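PDB 3FCY: xylan esterase 1 from Thermoanaerobacterium sp. 'JW/SL YS485', which probably hydrolyses acetyl esters on xylan and related substrates as a carbohydrate esterase of family CE7 with the alpha/beta-hydrolase fold, and binds calcium. Local coordinates for residues E52-A57 / L176-F181; V202-P207 / R225-E230; A218-R223 / A283-G288. One frame throughout, in Å; residues are numbered along the deposited sequence.

Contact 1 (E52-A57 / L176-F181)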
loop_
_atom_site.group_PDB
_atom_site.type_symbol
_atom_site.label_atom_id
_atom_site.label_comp_id
_atom_site.label_asym_id
_atom_site.label_seq_id
_atom_site.Cartn_x
_atom_site.Cartn_y
_atom_site.Cartn_z
ATOM N N GLU A 52 32.269 -2.867 -33.267
ATOM C CA GLU A 52 32.211 -1.967 -34.412
ATOM C C GLU A 52 31.266 -0.808 -34.113
ATOM O O GLU A 52 31.558 0.346 -34.425
ATOM C CB GLU A 52 31.723 -2.707 -35.660
ATOM C CG GLU A 52 32.599 -3.874 -36.084
ATOM C CD GLU A 52 32.111 -5.206 -35.546
ATOM O OE1 GLU A 52 32.087 -5.391 -34.306
ATOM O OE2 GLU A 52 31.748 -6.073 -36.373
ATOM N N TYR A 53 30.126 -1.131 -33.508
ATOM C CA TYR A 53 29.119 -0.134 -33.150
ATOM C C TYR A 53 29.738 0.983 -32.321
ATOM O O TYR A 53 29.584 2.166 -32.632
ATOM C CB TYR A 53 28.000 -0.803 -32.349
ATOM C CG TYR A 53 26.956 0.141 -31.788
ATOM C CD1 TYR A 53 25.859 0.542 -32.555
ATOM C CD2 TYR A 53 27.038 0.590 -30.469
ATOM C CE1 TYR A 53 24.859 1.363 -32.013
ATOM C CE2 TYR A 53 26.047 1.412 -29.919
ATOM C CZ TYR A 53 24.962 1.789 -30.692
ATOM O OH TYR A 53 23.968 2.563 -30.139
ATOM N N TRP A 54 30.445 0.599 -31.264
ATOM C CA TRP A 54 31.076 1.571 -30.382
ATOM C C TRP A 54 32.300 2.276 -30.956
ATOM O O TRP A 54 32.542 3.443 -30.639
ATOM C CB TRP A 54 31.397 0.923 -29.032
ATOM C CG TRP A 54 30.183 0.855 -28.178
ATOM C CD1 TRP A 54 29.463 -0.257 -27.849
ATOM C CD2 TRP A 54 29.482 1.971 -27.615
ATOM N NE1 TRP A 54 28.351 0.100 -27.116
ATOM C CE2 TRP A 54 28.339 1.461 -26.959
ATOM C CE3 TRP A 54 29.708 3.356 -27.607
ATOM C CZ2 TRP A 54 27.421 2.288 -26.300
ATOM C CZ3 TRP A 54 28.790 4.182 -26.950
ATOM C CH2 TRP A 54 27.662 3.641 -26.306
ATOM N N ASN A 55 33.073 1.590 -31.796
ATOM C CA ASN A 55 34.232 2.244 -32.400
ATOM C C ASN A 55 33.713 3.350 -33.309
ATOM O O ASN A 55 34.318 4.413 -33.429
ATOM C CB ASN A 55 35.070 1.253 -33.210
ATOM C CG ASN A 55 35.819 0.278 -32.333
ATOM O OD1 ASN A 55 36.261 0.631 -31.237
ATOM N ND2 ASN A 55 35.979 -0.954 -32.811
ATOM N N ARG A 56 32.574 3.083 -33.940
ATOM C CA ARG A 56 31.927 4.040 -34.831
ATOM C C ARG A 56 31.440 5.238 -34.014
ATOM O O ARG A 56 31.641 6.393 -34.399
ATOM C CB ARG A 56 30.739 3.363 -35.513
ATOM C CG ARG A 56 29.944 4.229 -36.475
ATOM C CD ARG A 56 28.627 3.530 -36.787
ATOM N NE ARG A 56 28.849 2.116 -37.078
ATOM C CZ ARG A 56 27.987 1.148 -36.793
ATOM N NH1 ARG A 56 26.833 1.434 -36.207
ATOM N NH2 ARG A 56 28.288 -0.111 -37.078
ATOM N N ALA A 57 30.803 4.949 -32.881
ATOM C CA ALA A 57 30.277 5.988 -31.995
ATOM C C ALA A 57 31.395 6.899 -31.502
ATOM O O ALA A 57 31.253 8.121 -31.498
ATOM C CB ALA A 57 29.563 5.347 -30.805
ATOM N N LEU A 176 19.344 7.078 -27.545
ATOM C CA LEU A 176 19.757 8.161 -26.661
ATOM C C LEU A 176 20.858 7.844 -25.649
ATOM O O LEU A 176 21.744 8.667 -25.442
ATOM C CB LEU A 176 18.544 8.748 -25.929
ATOM C CG LEU A 176 18.844 9.943 -25.021
ATOM C CD1 LEU A 176 19.518 11.051 -25.824
ATOM C CD2 LEU A 176 17.553 10.454 -24.383
ATOM N N PHE A 177 20.822 6.681 -25.005
ATOM C CA PHE A 177 21.881 6.387 -24.035
ATOM C C PHE A 177 23.220 6.160 -24.724
ATOM O O PHE A 177 24.268 6.136 -24.080
ATOM C CB PHE A 177 21.523 5.194 -23.145
ATOM C CG PHE A 177 20.919 5.593 -21.825
ATOM C CD1 PHE A 177 21.650 6.357 -20.912
ATOM C CD2 PHE A 177 19.613 5.236 -21.501
ATOM C CE1 PHE A 177 21.086 6.763 -19.698
ATOM C CE2 PHE A 177 19.042 5.635 -20.293
ATOM C CZ PHE A 177 19.778 6.401 -19.389
ATOM N N ARG A 178 23.178 5.999 -26.040
ATOM C CA ARG A 178 24.395 5.822 -26.815
ATOM C C ARG A 178 25.080 7.194 -26.812
ATOM O O ARG A 178 26.289 7.304 -26.581
ATOM C CB ARG A 178 24.032 5.373 -28.235
ATOM C CG ARG A 178 25.197 5.140 -29.185
ATOM C CD ARG A 178 25.442 6.364 -30.035
ATOM N NE ARG A 178 26.082 6.039 -31.308
ATOM C CZ ARG A 178 26.429 6.951 -32.209
ATOM N NH1 ARG A 178 26.195 8.237 -31.971
ATOM N NH2 ARG A 178 27.013 6.585 -33.341
ATOM N N HIS A 179 24.289 8.243 -27.030
ATOM C CA HIS A 179 24.818 9.603 -27.042
ATOM C C HIS A 179 25.249 10.007 -25.632
ATOM O O HIS A 179 26.303 10.616 -25.445
ATOM C CB HIS A 179 23.766 10.593 -27.550
ATOM C CG HIS A 179 23.102 10.168 -28.823
ATOM N ND1 HIS A 179 23.775 9.512 -29.831
ATOM C CD2 HIS A 179 21.828 10.325 -29.259
ATOM C CE1 HIS A 179 22.945 9.281 -30.833
ATOM N NE2 HIS A 179 21.758 9.764 -30.512
ATOM N N ILE A 180 24.422 9.669 -24.647
ATOM C CA ILE A 180 24.723 9.983 -23.255
ATOM C C ILE A 180 26.044 9.334 -22.846
ATOM O O ILE A 180 26.883 9.977 -22.217
ATOM C CB ILE A 180 23.591 9.504 -22.315
ATOM C CG1 ILE A 180 22.302 10.279 -22.627
ATOM C CG2 ILE A 180 23.996 9.725 -20.853
ATOM C CD1 ILE A 180 21.073 9.786 -21.876
ATOM N N PHE A 181 26.231 8.065 -23.199
ATOM C CA PHE A 181 27.479 7.381 -22.872
ATOM C C PHE A 181 28.623 8.155 -23.524
ATOM O O PHE A 181 29.652 8.409 -22.892
ATOM C CB PHE A 181 27.470 5.940 -23.396
ATOM C CG PHE A 181 26.635 4.980 -22.578
ATOM C CD1 PHE A 181 25.790 5.432 -21.568
ATOM C CD2 PHE A 181 26.677 3.613 -22.850
ATOM C CE1 PHE A 181 24.997 4.537 -20.843
ATOM C CE2 PHE A 181 25.888 2.711 -22.134
ATOM C CZ PHE A 181 25.046 3.175 -21.129
HETATM O O HOH W 1 27.275 3.660 -33.126
#
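Arg178 reaches from helix 176-192 to helix 50-62, its aliphatic part passing Tyr53 and its guanidinium lying against Ala57. The phenol oxygen of Tyr53 sits 3.0 Å from Arg178 CG, and the ring and guanidinium planes are 67° apart. Further out, Ala57 CA lies over one face of the guanidinium, 3.6 Å from Arg178 NH2. The chain bends at its second torsion (chi2 -96°), which turns the charged end toward Ala57. Beside this, Trp54 pushes the rim of its six-membered ring at Phe181: CH2 comes within 3.6 Å of Phe181 CD2, the rings meeting rim to rim with their planes 16° apart. One water links the backbone carbonyl of Tyr53 to the guanidinium, donating to Tyr53 O and accepting from Arg178 NH2 at 2.9 Å in the guanidinium plane.

The polar ends are fixed from outside: Arg178 NH1 forms a salt bridge with Glu60, Tyr53 OH is hydrogen-bonded to Ala172 O, and Trp54 NE1 to Tyr276 O. The axes of segments 52-57 and 176-181 approach only to 11.3 Å, a gap that these long side chains bridge. A leucine in place of Arg178 would probably leave Glu60 without its salt-bridge mate and the water without its donor. The helices meet through van der Waals packing and one water bridge, with no direct hydrogen bond between the segments, around a buried cation whose charge Glu60 is likely to balance.

Contact 2 (V202-P207 / R225-E230)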
loop_
_atom_site.group_PDB
_atom_site.type_symbol
_atom_site.label_atom_id
_atom_site.label_comp_id
_atom_site.label_asym_id
_atom_site.label_seq_id
_atom_site.Cartn_x
_atom_site.Cartn_y
_atom_site.Cartn_z
ATOM N N VAL A 202 42.501 10.722 -13.015
ATOM C CA VAL A 202 41.080 11.051 -13.113
ATOM C C VAL A 202 40.198 9.873 -12.709
ATOM O O VAL A 202 40.402 8.748 -13.158
ATOM C CB VAL A 202 40.690 11.485 -14.557
ATOM C CG1 VAL A 202 39.180 11.703 -14.651
ATOM C CG2 VAL A 202 41.418 12.770 -14.935
ATOM N N GLY A 203 39.222 10.151 -11.848
ATOM C CA GLY A 203 38.302 9.124 -11.398
ATOM C C GLY A 203 36.866 9.520 -11.700
ATOM O O GLY A 203 36.555 10.706 -11.851
ATOM N N VAL A 204 35.988 8.528 -11.803
ATOM C CA VAL A 204 34.576 8.778 -12.077
ATOM C C VAL A 204 33.758 8.022 -11.038
ATOM O O VAL A 204 34.168 6.955 -10.572
ATOM C CB VAL A 204 34.183 8.321 -13.505
ATOM C CG1 VAL A 204 35.076 9.015 -14.533
ATOM C CG2 VAL A 204 34.309 6.817 -13.635
ATOM N N MET A 205 32.598 8.566 -10.683
ATOM C CA MET A 205 31.765 7.951 -9.658
ATOM C C MET A 205 30.289 8.315 -9.774
ATOM O O MET A 205 29.935 9.365 -10.306
ATOM C CB MET A 205 32.301 8.374 -8.286
ATOM C CG MET A 205 31.452 7.993 -7.094
ATOM S SD MET A 205 32.319 8.387 -5.550
ATOM C CE MET A 205 32.518 10.129 -5.734
ATOM N N GLY A 206 29.430 7.433 -9.265
ATOM C CA GLY A 206 28.006 7.687 -9.300
ATOM C C GLY A 206 27.168 6.518 -8.817
ATOM O O GLY A 206 27.620 5.367 -8.835
ATOM N N PRO A 207 25.939 6.792 -8.348
ATOM C CA PRO A 207 25.038 5.742 -7.863
ATOM C C PRO A 207 23.936 5.444 -8.886
ATOM O O PRO A 207 23.497 6.335 -9.609
ATOM C CB PRO A 207 24.483 6.353 -6.585
ATOM C CG PRO A 207 24.260 7.795 -7.020
ATOM C CD PRO A 207 25.511 8.118 -7.853
ATOM N N ARG A 225 41.401 6.467 -14.559
ATOM C CA ARG A 225 42.163 5.678 -13.589
ATOM C C ARG A 225 41.403 4.988 -12.443
ATOM O O ARG A 225 41.783 3.884 -12.028
ATOM C CB ARG A 225 43.267 6.568 -13.002
ATOM C CG ARG A 225 44.364 5.819 -12.276
ATOM C CD ARG A 225 45.164 4.948 -13.233
ATOM N NE ARG A 225 46.240 4.252 -12.536
ATOM C CZ ARG A 225 46.054 3.293 -11.634
ATOM N NH1 ARG A 225 44.825 2.902 -11.317
ATOM N NH2 ARG A 225 47.101 2.736 -11.035
ATOM N N LYS A 226 40.360 5.634 -11.922
ATOM C CA LYS A 226 39.565 5.071 -10.822
ATOM C C LYS A 226 38.072 5.084 -11.142
ATOM O O LYS A 226 37.570 6.015 -11.780
ATOM C CB LYS A 226 39.794 5.856 -9.522
ATOM C CG LYS A 226 41.167 5.682 -8.884
ATOM C CD LYS A 226 41.444 4.253 -8.454
ATOM C CE LYS A 226 42.786 4.169 -7.746
ATOM N NZ LYS A 226 43.205 2.785 -7.411
ATOM N N VAL A 227 37.361 4.060 -10.678
ATOM C CA VAL A 227 35.927 3.955 -10.932
ATOM C C VAL A 227 35.129 3.499 -9.714
ATOM O O VAL A 227 35.381 2.426 -9.165
ATOM C CB VAL A 227 35.630 2.951 -12.070
ATOM C CG1 VAL A 227 34.161 3.032 -12.466
ATOM C CG2 VAL A 227 36.541 3.217 -13.263
ATOM N N VAL A 228 34.178 4.321 -9.285
ATOM C CA VAL A 228 33.318 3.950 -8.167
ATOM C C VAL A 228 31.911 3.835 -8.739
ATOM O O VAL A 228 31.332 4.820 -9.208
ATOM C CB VAL A 228 33.341 4.993 -7.025
ATOM C CG1 VAL A 228 32.318 4.610 -5.954
ATOM C CG2 VAL A 228 34.742 5.050 -6.395
ATOM N N SER A 229 31.382 2.617 -8.724
ATOM C CA SER A 229 30.052 2.340 -9.251
ATOM C C SER A 229 29.164 1.747 -8.164
ATOM O O SER A 229 29.330 0.591 -7.762
ATOM C CB SER A 229 30.161 1.376 -10.432
ATOM O OG SER A 229 28.904 1.168 -11.043
ATOM N N GLU A 230 28.219 2.552 -7.691
ATOM C CA GLU A 230 27.302 2.141 -6.639
ATOM C C GLU A 230 25.989 1.615 -7.203
ATOM O O GLU A 230 25.287 2.326 -7.920
ATOM C CB GLU A 230 27.049 3.324 -5.704
ATOM C CG GLU A 230 28.319 3.803 -5.029
ATOM C CD GLU A 230 28.120 5.031 -4.169
ATOM O OE1 GLU A 230 27.228 5.017 -3.296
ATOM O OE2 GLU A 230 28.869 6.008 -4.358
#
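Strands 202-207 and 226-230 are parallel neighbours in the central sheet of the alpha/beta-hydrolase fold, joined through helix 209-220 as a beta-alpha-beta crossover. The first strand runs into the predicted nucleophile Ser208, and its Gly206 opens the GxSxG sequence of what is probably the nucleophile elbow.

The strand directions differ by just 4°. Val204 is held through both its backbone N and its backbone O: its N donates to Lys226 O at 3.0 Å, and its O accepts from Val228 N at 2.9 Å in a nearly straight bond (169°). Gly206 repeats the pattern, donating to Val228 O and accepting from Glu230 N. At the start, Val202 O takes Arg225 N at 2.9 Å and, weakly, Lys226 N.

Val204 and Val227 lie side by side on the face packed by helix 209-220, where Ser229 OG is hydrogen-bonded to Gly211 O. On the face with Met205 and Val228, helix 333-342 supplies Phe333 and Met341 against Val228. Lys226, on this same face, forms salt bridges with Asp289 and with Glu343, itself a calcium-site residue, and a cation-pi contact with Phe340. Gly203 opposes Lys226 with a CA-CA separation of 4.3 Å.

Met205 runs alongside Val228 because its first torsion (chi1 172°) sets CG opposite the backbone N, laying CG 3.5 Å from Val228 CB and SD 3.8 Å from Val228 CG1.

Contact 3 (A218-R223 / A283-G288)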
loop_
_atom_site.group_PDB
_atom_site.type_symbol
_atom_site.label_atom_id
_atom_site.label_comp_id
_atom_site.label_asym_id
_atom_site.label_seq_id
_atom_site.Cartn_x
_atom_site.Cartn_y
_atom_site.Cartn_z
ATOM N N ALA A 218 34.347 4.962 -18.047
ATOM C CA ALA A 218 35.664 4.357 -17.874
ATOM C C ALA A 218 35.930 3.317 -18.956
ATOM O O ALA A 218 37.081 2.954 -19.214
ATOM C CB ALA A 218 35.772 3.716 -16.493
ATOM N N ALA A 219 34.863 2.839 -19.589
ATOM C CA ALA A 219 34.998 1.838 -20.644
ATOM C C ALA A 219 35.317 2.498 -21.981
ATOM O O ALA A 219 36.152 2.007 -22.745
ATOM C CB ALA A 219 33.714 1.024 -20.761
ATOM N N LEU A 220 34.652 3.618 -22.252
ATOM C CA LEU A 220 34.838 4.344 -23.501
ATOM C C LEU A 220 36.038 5.289 -23.486
ATOM O O LEU A 220 36.508 5.725 -24.541
ATOM C CB LEU A 220 33.549 5.091 -23.853
ATOM C CG LEU A 220 32.392 4.134 -24.184
ATOM C CD1 LEU A 220 31.075 4.894 -24.241
ATOM C CD2 LEU A 220 32.673 3.430 -25.516
ATOM N N GLU A 221 36.520 5.612 -22.290
ATOM C CA GLU A 221 37.706 6.450 -22.128
ATOM C C GLU A 221 38.604 5.692 -21.154
ATOM O O GLU A 221 38.665 6.013 -19.966
ATOM C CB GLU A 221 37.359 7.831 -21.560
ATOM C CG GLU A 221 38.592 8.675 -21.223
ATOM C CD GLU A 221 39.610 8.711 -22.358
ATOM O OE1 GLU A 221 39.443 9.513 -23.298
ATOM O OE2 GLU A 221 40.577 7.920 -22.314
ATOM N N PRO A 222 39.309 4.663 -21.658
ATOM C CA PRO A 222 40.224 3.792 -20.905
ATOM C C PRO A 222 41.276 4.514 -20.064
ATOM O O PRO A 222 41.881 3.910 -19.174
ATOM C CB PRO A 222 40.859 2.927 -21.996
ATOM C CG PRO A 222 39.815 2.893 -23.065
ATOM C CD PRO A 222 39.340 4.323 -23.091
ATOM N N ARG A 223 41.502 5.795 -20.342
ATOM C CA ARG A 223 42.482 6.557 -19.580
ATOM C C ARG A 223 42.008 6.807 -18.151
ATOM O O ARG A 223 42.822 7.071 -17.262
ATOM C CB ARG A 223 42.799 7.891 -20.272
ATOM C CG ARG A 223 43.667 7.757 -21.528
ATOM C CD ARG A 223 44.041 9.125 -22.103
ATOM N NE ARG A 223 42.879 9.832 -22.634
ATOM C CZ ARG A 223 42.854 11.130 -22.929
ATOM N NH1 ARG A 223 43.931 11.883 -22.748
ATOM N NH2 ARG A 223 41.743 11.680 -23.407
ATOM N N ALA A 283 31.846 -3.258 -19.884
ATOM C CA ALA A 283 32.708 -3.525 -18.739
ATOM C C ALA A 283 34.094 -4.091 -19.043
ATOM O O ALA A 283 35.061 -3.749 -18.363
ATOM C CB ALA A 283 31.985 -4.439 -17.760
ATOM N N LYS A 284 34.199 -4.941 -20.058
ATOM C CA LYS A 284 35.485 -5.550 -20.392
ATOM C C LYS A 284 36.546 -4.558 -20.865
ATOM O O LYS A 284 37.732 -4.880 -20.875
ATOM C CB LYS A 284 35.297 -6.637 -21.455
ATOM C CG LYS A 284 34.970 -6.108 -22.838
ATOM C CD LYS A 284 34.765 -7.242 -23.824
ATOM C CE LYS A 284 34.443 -6.708 -25.214
ATOM N NZ LYS A 284 33.219 -5.853 -25.207
ATOM N N ARG A 285 36.125 -3.355 -21.242
ATOM C CA ARG A 285 37.055 -2.338 -21.734
ATOM C C ARG A 285 37.715 -1.491 -20.659
ATOM O O ARG A 285 38.740 -0.853 -20.907
ATOM C CB ARG A 285 36.345 -1.393 -22.700
ATOM C CG ARG A 285 35.758 -2.066 -23.914
ATOM C CD ARG A 285 35.241 -1.026 -24.879
ATOM N NE ARG A 285 34.866 -1.627 -26.149
ATOM C CZ ARG A 285 34.868 -0.979 -27.306
ATOM N NH1 ARG A 285 35.224 0.298 -27.352
ATOM N NH2 ARG A 285 34.527 -1.617 -28.416
ATOM N N ILE A 286 37.118 -1.471 -19.476
ATOM C CA ILE A 286 37.637 -0.679 -18.372
ATOM C C ILE A 286 39.073 -1.067 -18.010
ATOM O O ILE A 286 39.407 -2.250 -17.932
ATOM C CB ILE A 286 36.721 -0.824 -17.137
ATOM C CG1 ILE A 286 35.309 -0.347 -17.504
ATOM C CG2 ILE A 286 37.291 -0.032 -15.960
ATOM C CD1 ILE A 286 34.293 -0.477 -16.394
ATOM N N LYS A 287 39.914 -0.059 -17.799
ATOM C CA LYS A 287 41.313 -0.284 -17.451
ATOM C C LYS A 287 41.602 0.199 -16.033
ATOM O O LYS A 287 42.478 -0.333 -15.353
ATOM C CB LYS A 287 42.232 0.462 -18.425
ATOM C CG LYS A 287 41.882 0.270 -19.895
ATOM C CD LYS A 287 42.048 -1.170 -20.348
ATOM C CE LYS A 287 43.515 -1.566 -20.420
ATOM N NZ LYS A 287 43.695 -2.963 -20.922
ATOM N N GLY A 288 40.864 1.212 -15.592
ATOM C CA GLY A 288 41.080 1.746 -14.258
ATOM C C GLY A 288 40.660 0.781 -13.170
ATOM O O GLY A 288 40.031 -0.240 -13.452
HETATM O O HOH W 2 39.115 2.743 -17.440
HETATM O O HOH W 3 37.205 2.010 -25.356
#
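Ile286 packs against the last turn of helix 209-220 with both branches of its side chain. CG1, anti to the carbonyl carbon (chi1 -59°), is directed at Ala219 and stops 3.9 Å from its CB, while CG2 faces Ala218 CB at 4.1 Å. The small alanines let the loop come close, with the CA atoms of Ala219 and Ile286 just 4.3 Å apart.

Arg285 points its CB at the helix end, 3.4 Å from Ala219 O. Its chain then runs extended from CG to NE past that carbonyl, so that NH1 can give a hydrogen bond to a water that itself donates to Ala219 O at 2.8 Å. The other terminal nitrogen, NH2, forms a salt bridge with Asp51 of helix 50-62.

The contact sets the C-terminal end of the helix that follows the nucleophile strand in this alpha/beta-hydrolase fold against the loop leading into strand 289-295. Leu220, whose CB points away from the loop, is packed by Trp54 and Leu58 of helix 50-62 and by Phe181 of helix 176-192.

Beyond the helix, Pro222 lays its CB 3.5 Å from Lys287 CG. The lysine chain is bent at both chi2 and chi3 and folds away after this touch. A second water accepts from Lys287 N and lies 2.7 Å from Ala218 O, to which it probably donates. Next to Pro222, Arg223 grips Glu221 side-on, NE to OE2 at 3.0 Å and NH2 to OE1, both oxygens being met from above the carboxylate plane; Arg223 N takes the anti lone pair of OE2.

The end of helix 209-220, in contact 3, lies between the other two contacts. Contact 3 touches both others: Leu220 CD1 lies 3.6 Å from Trp54 CZ3 and 3.8 Å from Phe181 CB of contact 1, and Ala218 CB lies 3.4 Å from Val227 CG2 of contact 2. Contacts 1 and 2 do not meet; their nearest atoms are about 10 Å apart and their centres 20 Å. Contact 2 is nearest the predicted nucleophile, with the side chain of Pro207 about 5 Å from that of Ser208, whereas Phe181 of contact 1 is about 12 Å from it. The side chain of Lys226 is about 7 Å from the bound calcium ion. Contact 3 lies away from these sites.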